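Local coordinates for protein glutathione synthetase-like effector 30 (Gpa-GSS30-apo) (Globodera pallida, PDB 5OET) that probably acts as an effector secreted by a plant-parasitic nematode, derived from the housekeeping ATP-dependent ligase that joins glycine to gamma-glutamylcysteine, at residues A[188-200]-A[256-268]. Sequence-based numbering, arbitrary orientation.
Sequences TGAIGSFGTTPRF and SHLMLESRQITHQ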
# COMPACT_ATOMS: atom_id res chain seq x y z
N THR A 188 -23.32 -11.15 -5.76
CA THR A 188 -22.58 -11.24 -7.02
C THR A 188 -22.53 -9.85 -7.65
O THR A 188 -23.15 -8.93 -7.14
CB THR A 188 -23.20 -12.30 -7.98
OG1 THR A 188 -22.27 -12.60 -9.02
CG2 THR A 188 -24.52 -11.85 -8.60
N GLY A 189 -21.81 -9.71 -8.74
CA GLY A 189 -21.70 -8.42 -9.41
C GLY A 189 -20.65 -7.56 -8.76
O GLY A 189 -19.50 -7.98 -8.62
N ALA A 190 -21.02 -6.35 -8.34
CA ALA A 190 -20.03 -5.37 -7.89
C ALA A 190 -19.62 -5.70 -6.48
O ALA A 190 -20.02 -5.05 -5.52
CB ALA A 190 -20.58 -3.95 -8.00
N ILE A 191 -18.77 -6.71 -6.38
CA ILE A 191 -18.42 -7.32 -5.12
C ILE A 191 -17.31 -6.54 -4.45
O ILE A 191 -16.28 -6.27 -5.07
CB ILE A 191 -17.99 -8.79 -5.33
CG1 ILE A 191 -19.21 -9.65 -5.65
CG2 ILE A 191 -17.32 -9.37 -4.09
CD1 ILE A 191 -18.86 -10.95 -6.34
N GLY A 192 -17.49 -6.23 -3.16
CA GLY A 192 -16.43 -5.66 -2.34
C GLY A 192 -15.39 -6.67 -1.89
O GLY A 192 -15.65 -7.86 -1.80
N SER A 193 -14.20 -6.14 -1.61
CA SER A 193 -13.10 -6.83 -0.90
C SER A 193 -12.30 -7.89 -1.66
O SER A 193 -11.65 -8.73 -1.03
CB SER A 193 -13.59 -7.38 0.43
OG SER A 193 -14.33 -6.38 1.11
N PHE A 194 -12.27 -7.85 -2.98
CA PHE A 194 -11.29 -8.65 -3.72
C PHE A 194 -9.81 -8.30 -3.37
O PHE A 194 -8.97 -9.20 -3.13
CB PHE A 194 -11.46 -8.49 -5.22
CG PHE A 194 -12.65 -9.21 -5.79
CD1 PHE A 194 -12.80 -10.57 -5.61
CD2 PHE A 194 -13.57 -8.54 -6.55
CE1 PHE A 194 -13.89 -11.24 -6.15
CE2 PHE A 194 -14.65 -9.20 -7.10
CZ PHE A 194 -14.81 -10.56 -6.89
N GLY A 195 -9.51 -7.00 -3.36
CA GLY A 195 -8.16 -6.49 -3.14
C GLY A 195 -7.82 -6.33 -1.67
O GLY A 195 -6.67 -6.59 -1.26
N THR A 196 -8.80 -5.93 -0.86
CA THR A 196 -8.58 -5.73 0.57
C THR A 196 -8.32 -7.03 1.35
O THR A 196 -7.60 -7.01 2.37
CB THR A 196 -9.75 -4.98 1.28
OG1 THR A 196 -10.91 -5.81 1.34
CG2 THR A 196 -10.08 -3.66 0.58
N THR A 197 -8.90 -8.14 0.90
CA THR A 197 -8.87 -9.38 1.65
C THR A 197 -7.50 -9.99 1.88
O THR A 197 -7.14 -10.27 3.00
CB THR A 197 -9.79 -10.41 1.02
OG1 THR A 197 -11.12 -9.89 1.05
CG2 THR A 197 -9.78 -11.74 1.78
N PRO A 198 -6.72 -10.22 0.82
CA PRO A 198 -5.37 -10.79 1.05
C PRO A 198 -4.45 -9.91 1.90
O PRO A 198 -3.52 -10.42 2.53
CB PRO A 198 -4.80 -10.91 -0.38
CG PRO A 198 -5.51 -9.83 -1.12
CD PRO A 198 -6.91 -9.87 -0.60
N ARG A 199 -4.69 -8.60 1.89
CA ARG A 199 -3.90 -7.66 2.66
C ARG A 199 -4.24 -7.65 4.15
O ARG A 199 -3.34 -7.54 4.97
CB ARG A 199 -4.05 -6.25 2.08
CG ARG A 199 -3.32 -6.07 0.76
CD ARG A 199 -3.94 -4.94 -0.05
NE ARG A 199 -3.06 -4.68 -1.18
CZ ARG A 199 -3.08 -5.33 -2.34
NH1 ARG A 199 -4.00 -6.29 -2.61
NH2 ARG A 199 -2.18 -5.01 -3.27
N PHE A 200 -5.52 -7.74 4.50
CA PHE A 200 -5.91 -7.87 5.91
C PHE A 200 -5.40 -9.18 6.47
O PHE A 200 -4.92 -9.25 7.61
CB PHE A 200 -7.43 -7.74 6.12
CG PHE A 200 -7.89 -6.32 6.17
CD1 PHE A 200 -7.42 -5.47 7.17
CD2 PHE A 200 -8.76 -5.80 5.20
CE1 PHE A 200 -7.81 -4.14 7.21
CE2 PHE A 200 -9.14 -4.46 5.25
CZ PHE A 200 -8.66 -3.63 6.25
N SER A 256 -14.33 6.04 -7.25
CA SER A 256 -15.25 5.02 -6.75
C SER A 256 -14.65 4.21 -5.63
O SER A 256 -13.43 4.01 -5.57
CB SER A 256 -15.64 4.05 -7.88
OG SER A 256 -16.01 2.77 -7.39
N HIS A 257 -15.52 3.68 -4.78
CA HIS A 257 -15.07 2.88 -3.63
C HIS A 257 -14.49 1.52 -4.05
O HIS A 257 -13.85 0.83 -3.26
CB HIS A 257 -16.18 2.76 -2.57
CG HIS A 257 -17.13 1.63 -2.80
ND1 HIS A 257 -18.32 1.80 -3.47
CD2 HIS A 257 -17.07 0.33 -2.43
CE1 HIS A 257 -18.95 0.64 -3.53
NE2 HIS A 257 -18.22 -0.27 -2.90
N LEU A 258 -14.71 1.13 -5.30
CA LEU A 258 -14.15 -0.11 -5.82
C LEU A 258 -12.85 0.10 -6.57
O LEU A 258 -12.18 -0.88 -6.85
CB LEU A 258 -15.17 -0.82 -6.71
CG LEU A 258 -16.40 -1.31 -5.94
CD1 LEU A 258 -17.40 -1.95 -6.88
CD2 LEU A 258 -15.99 -2.31 -4.88
N MET A 259 -12.47 1.34 -6.82
CA MET A 259 -11.41 1.67 -7.76
C MET A 259 -10.07 1.03 -7.44
O MET A 259 -9.46 0.41 -8.31
CB MET A 259 -11.22 3.19 -7.83
CG MET A 259 -10.12 3.64 -8.79
SD MET A 259 -10.30 3.03 -10.49
CE MET A 259 -11.85 3.84 -10.93
N LEU A 260 -9.61 1.19 -6.20
CA LEU A 260 -8.33 0.61 -5.77
C LEU A 260 -8.34 -0.89 -5.63
O LEU A 260 -7.31 -1.49 -5.80
CB LEU A 260 -7.83 1.22 -4.45
CG LEU A 260 -7.50 2.70 -4.58
CD1 LEU A 260 -7.04 3.24 -3.24
CD2 LEU A 260 -6.44 2.95 -5.64
N GLU A 261 -9.47 -1.49 -5.32
CA GLU A 261 -9.57 -2.93 -5.34
C GLU A 261 -9.44 -3.39 -6.78
O GLU A 261 -8.76 -4.37 -7.06
CB GLU A 261 -10.89 -3.42 -4.73
CG GLU A 261 -11.08 -3.10 -3.24
CD GLU A 261 -12.53 -3.27 -2.78
OE1 GLU A 261 -12.96 -4.43 -2.72
OE2 GLU A 261 -13.25 -2.28 -2.48
N SER A 262 -10.09 -2.68 -7.70
CA SER A 262 -9.99 -2.96 -9.15
C SER A 262 -8.55 -2.87 -9.67
O SER A 262 -8.12 -3.73 -10.43
CB SER A 262 -10.89 -2.01 -9.97
OG SER A 262 -12.26 -2.39 -9.93
N ARG A 263 -7.82 -1.85 -9.23
CA ARG A 263 -6.44 -1.66 -9.66
C ARG A 263 -5.54 -2.73 -9.12
O ARG A 263 -4.59 -3.13 -9.79
CB ARG A 263 -5.94 -0.31 -9.18
CG ARG A 263 -6.62 0.87 -9.85
CD ARG A 263 -6.05 1.11 -11.21
NE ARG A 263 -6.52 2.36 -11.77
CZ ARG A 263 -6.39 2.71 -13.05
NH1 ARG A 263 -5.82 1.90 -13.93
NH2 ARG A 263 -6.86 3.90 -13.45
N GLN A 264 -5.84 -3.17 -7.92
CA GLN A 264 -5.07 -4.24 -7.26
C GLN A 264 -5.27 -5.57 -7.91
O GLN A 264 -4.37 -6.41 -7.87
CB GLN A 264 -5.39 -4.31 -5.76
CG GLN A 264 -4.75 -3.19 -4.96
CD GLN A 264 -5.40 -2.90 -3.64
OE1 GLN A 264 -5.12 -1.88 -3.02
NE2 GLN A 264 -6.27 -3.79 -3.18
N ILE A 265 -6.44 -5.79 -8.51
CA ILE A 265 -6.67 -7.00 -9.32
C ILE A 265 -5.70 -6.99 -10.49
O ILE A 265 -5.08 -8.02 -10.75
CB ILE A 265 -8.14 -7.16 -9.78
CG1 ILE A 265 -9.03 -7.46 -8.59
CG2 ILE A 265 -8.29 -8.32 -10.74
CD1 ILE A 265 -10.48 -7.13 -8.78
N THR A 266 -5.55 -5.84 -11.15
CA THR A 266 -4.69 -5.72 -12.32
C THR A 266 -3.22 -5.88 -11.96
O THR A 266 -2.44 -6.32 -12.80
CB THR A 266 -4.84 -4.38 -13.07
OG1 THR A 266 -4.36 -3.30 -12.26
CG2 THR A 266 -6.30 -4.15 -13.48
N HIS A 267 -2.84 -5.52 -10.74
CA HIS A 267 -1.44 -5.71 -10.32
C HIS A 267 -1.15 -7.21 -10.25
O HIS A 267 -0.05 -7.62 -10.56
CB HIS A 267 -1.12 -5.04 -8.99
CG HIS A 267 -1.44 -3.58 -8.96
ND1 HIS A 267 -1.72 -2.91 -7.78
CD2 HIS A 267 -1.58 -2.67 -9.95
CE1 HIS A 267 -2.00 -1.64 -8.05
NE2 HIS A 267 -1.92 -1.47 -9.36
N GLN A 268 -2.15 -8.01 -9.89
CA GLN A 268 -1.99 -9.47 -9.94
C GLN A 268 -2.06 -10.05 -11.36
O GLN A 268 -1.34 -10.99 -11.67
CB GLN A 268 -3.01 -10.16 -9.03
CG GLN A 268 -2.74 -9.97 -7.54
CD GLN A 268 -1.37 -10.46 -7.14
OE1 GLN A 268 -1.01 -11.61 -7.40
NE2 GLN A 268 -0.58 -9.57 -6.54
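Ala-190 CB meets Leu-258 CD1 at 3.9 Å, where the loop leaving strand 179-188 of the eukaryotic glutathione synthase fold runs over the start of helix 259-270. Leu-258 lies along this loop: its other methyl, CD2, is 4.2 Å from Gly-192 CA. Ile-191 O and Gly-192 O are hydrogen-bonded to Arg-314 and Arg-166. Glu-261 brings OE1 up against Ser-193 N inside a buried contact, modelled implausibly close for a hydrogen bond, which leaves the exact geometry doubtful. Phe-194 then turns its ring away toward Phe-478 and helix 225-240, leaving its CB against Ile-265 CD1 at 3.9 Å. Gly-195 and Glu-261 form the closest CA pair, 4.4 Å apart, a nearness that the bare glycine backbone allows. One residue on, the methyl CG2 of Thr-196 rests 4.0 Å from Glu-261 CG. Helices 196-200 and 259-268 diverge at 78°, yet Arg-199, extended from CG to NE, reaches back to stack on Gln-264, guanidinium and amide planes 15° apart. Gly-195 O accepts from Arg-199 NH1 at 3.0 Å, steadying the guanidinium, and Gln-264 CD lies 3.6 Å above the Arg-199 guanidinium plane, over its centre.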